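Local coordinates for enhancer of mRNA-decapping protein 3 (Homo sapiens, PDB 2VC8) that binds single-stranded RNA and promotes mRNA decapping, working in a complex with DCP1A, DCP2, DDX6 and EDC4, at residues Asp6-Ser10 and Leu64-Pro70. Sequence-based numbering, arbitrary orientation. Where two conformers were deposited one is given.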
loop_
_atom_site.group_PDB
_atom_site.type_symbol
_atom_site.label_atom_id
_atom_site.label_comp_id
_atom_site.label_asym_id
_atom_site.label_seq_id
_atom_site.Cartn_x
_atom_site.Cartn_y
_atom_site.Cartn_z
ATOM N N ASP A 6 -9.519 -7.456 2.001
ATOM C CA ASP A 6 -9.271 -8.128 0.739
ATOM C C ASP A 6 -7.986 -7.658 0.039
ATOM O O ASP A 6 -7.398 -8.450 -0.686
ATOM C CB ASP A 6 -10.486 -8.008 -0.192
ATOM C CG ASP A 6 -11.743 -8.652 0.418
ATOM O OD1 ASP A 6 -11.619 -9.284 1.505
ATOM O OD2 ASP A 6 -12.841 -8.524 -0.172
ATOM N N TRP A 7 -7.534 -6.421 0.278
ATOM C CA TRP A 7 -6.279 -5.908 -0.384
ATOM C C TRP A 7 -4.992 -6.684 0.044
ATOM O O TRP A 7 -3.928 -6.639 -0.651
ATOM C CB TRP A 7 -6.074 -4.412 -0.104
ATOM C CG TRP A 7 -7.256 -3.444 -0.397
ATOM C CD1 TRP A 7 -7.897 -2.627 0.512
ATOM C CD2 TRP A 7 -7.900 -3.209 -1.650
ATOM N NE1 TRP A 7 -8.888 -1.908 -0.111
ATOM C CE2 TRP A 7 -8.912 -2.240 -1.438
ATOM C CE3 TRP A 7 -7.713 -3.706 -2.939
ATOM C CZ2 TRP A 7 -9.754 -1.793 -2.467
ATOM C CZ3 TRP A 7 -8.555 -3.253 -3.969
ATOM C CH2 TRP A 7 -9.552 -2.308 -3.726
ATOM N N LEU A 8 -5.044 -7.404 1.165
ATOM C CA LEU A 8 -3.854 -8.049 1.737
ATOM C C LEU A 8 -3.134 -8.918 0.736
ATOM O O LEU A 8 -3.762 -9.753 0.099
ATOM C CB LEU A 8 -4.212 -8.832 2.988
ATOM C CG LEU A 8 -3.055 -9.463 3.780
ATOM C CD1 LEU A 8 -2.124 -8.402 4.470
ATOM C CD2 LEU A 8 -3.578 -10.449 4.801
ATOM N N GLY A 9 -1.835 -8.690 0.556
ATOM C CA GLY A 9 -1.029 -9.507 -0.355
ATOM C C GLY A 9 -0.984 -9.009 -1.809
ATOM O O GLY A 9 -0.227 -9.524 -2.640
ATOM N N SER A 10 -1.860 -8.086 -2.147
ATOM C CA SER A 10 -1.767 -7.461 -3.460
ATOM C C SER A 10 -0.518 -6.610 -3.567
ATOM O O SER A 10 0.147 -6.300 -2.555
ATOM C CB SER A 10 -2.990 -6.623 -3.725
ATOM O OG SER A 10 -3.022 -5.583 -2.792
ATOM N N LEU A 64 -6.195 4.101 -5.807
ATOM C CA LEU A 64 -5.483 2.849 -5.499
ATOM C C LEU A 64 -5.468 2.076 -6.816
ATOM O O LEU A 64 -6.505 1.783 -7.380
ATOM C CB LEU A 64 -6.196 2.066 -4.408
ATOM C CG LEU A 64 -5.521 0.737 -3.935
ATOM C CD1 LEU A 64 -5.944 0.465 -2.495
ATOM C CD2 LEU A 64 -5.829 -0.439 -4.859
ATOM N N LYS A 65 -4.270 1.740 -7.303
ATOM C CA LYS A 65 -4.160 0.904 -8.499
ATOM C C LYS A 65 -3.672 -0.445 -8.070
ATOM O O LYS A 65 -2.678 -0.575 -7.327
ATOM C CB LYS A 65 -3.250 1.451 -9.576
ATOM C CG LYS A 65 -3.338 2.920 -9.889
ATOM C CD LYS A 65 -2.336 3.236 -10.981
ATOM C CE LYS A 65 -2.033 4.713 -11.074
ATOM N NZ LYS A 65 -1.067 4.970 -12.172
ATOM N N ILE A 66 -4.353 -1.466 -8.566
ATOM C CA ILE A 66 -3.989 -2.850 -8.278
ATOM C C ILE A 66 -2.999 -3.328 -9.353
ATOM O O ILE A 66 -3.403 -3.578 -10.496
ATOM C CB ILE A 66 -5.256 -3.747 -8.235
ATOM C CG1 ILE A 66 -6.374 -3.125 -7.386
ATOM C CG2 ILE A 66 -4.916 -5.146 -7.679
ATOM C CD1 ILE A 66 -7.689 -3.905 -7.387
ATOM N N LEU A 67 -1.724 -3.378 -8.997
ATOM C CA LEU A 67 -0.683 -3.831 -9.921
ATOM C C LEU A 67 -0.632 -5.366 -10.038
ATOM O O LEU A 67 -0.362 -5.862 -11.114
ATOM C CB LEU A 67 0.668 -3.288 -9.470
ATOM C CG LEU A 67 0.737 -1.763 -9.257
ATOM C CD1 LEU A 67 2.125 -1.345 -8.689
ATOM C CD2 LEU A 67 0.327 -1.008 -10.499
ATOM N N GLU A 68 -0.924 -6.050 -8.949
ATOM C CA GLU A 68 -0.998 -7.523 -8.935
ATOM C C GLU A 68 -2.018 -7.889 -7.901
ATOM O O GLU A 68 -1.979 -7.363 -6.783
ATOM C CB GLU A 68 0.372 -8.151 -8.541
ATOM C CG GLU A 68 0.559 -9.661 -8.902
ATOM C CD GLU A 68 0.738 -9.884 -10.397
ATOM O OE1 GLU A 68 1.483 -9.108 -11.030
ATOM O OE2 GLU A 68 0.135 -10.831 -10.955
ATOM N N ILE A 69 -2.900 -8.814 -8.216
ATOM C CA ILE A 69 -3.851 -9.341 -7.262
ATOM C C ILE A 69 -3.186 -10.248 -6.256
ATOM O O ILE A 69 -2.094 -10.717 -6.524
ATOM C CB ILE A 69 -5.049 -10.014 -7.948
ATOM C CG1 ILE A 69 -4.647 -11.303 -8.641
ATOM C CG2 ILE A 69 -5.762 -9.027 -8.924
ATOM C CD1 ILE A 69 -5.810 -12.062 -9.285
ATOM N N PRO A 70 -3.831 -10.482 -5.108
ATOM C CA PRO A 70 -3.238 -11.421 -4.182
ATOM C C PRO A 70 -3.178 -12.800 -4.777
ATOM O O PRO A 70 -4.092 -13.214 -5.484
ATOM C CB PRO A 70 -4.210 -11.417 -3.016
ATOM C CG PRO A 70 -4.897 -10.113 -3.099
ATOM C CD PRO A 70 -5.117 -9.965 -4.560
HETATM O O HOH W 1 0.304 -10.054 -5.361
#
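The backbones run nearest at Ser10 and Pro70, whose CA atoms are 4.3 Å apart, where the type II turn Trp7-Ser10 leading into strand 11-15 meets the chain leaving strand 63-66, the antiparallel neighbour of 11-15 in this divergent Sm fold. The domain as a whole is probably what DCP1A binding and P-body targeting require. A classic beta bulge, with Leu67 and Glu68 both facing Ile11, lies just before Ile69 and Pro70. With CG anti to the carbonyl carbon (chi1 -52°), the Trp7 indole swings out to Leu64 and Ile66. Leu64 covers one face: its CD1 stands 4.3 Å from the centroid of the Trp7 six-membered ring, 14° off the normal, a CH-pi contact. Ile66, in one of its two conformers, comes in at the edge of the same ring, near its plane, with CD1 3.6 Å from Trp7 CZ3. At the other end the Pro70 ring lies against the turn, CG 3.4 Å from Leu8 O. Trp7 O is gripped twice, by Ser10 N, which closes the turn, and, in one of two Ser10 conformers, by Ser10 OG at 2.6 Å, in the carbonyl plane on a lone pair. One water bridges the backbones, donating to Gly9 O at 2.8 Å and to Ile69 O at 2.7 Å.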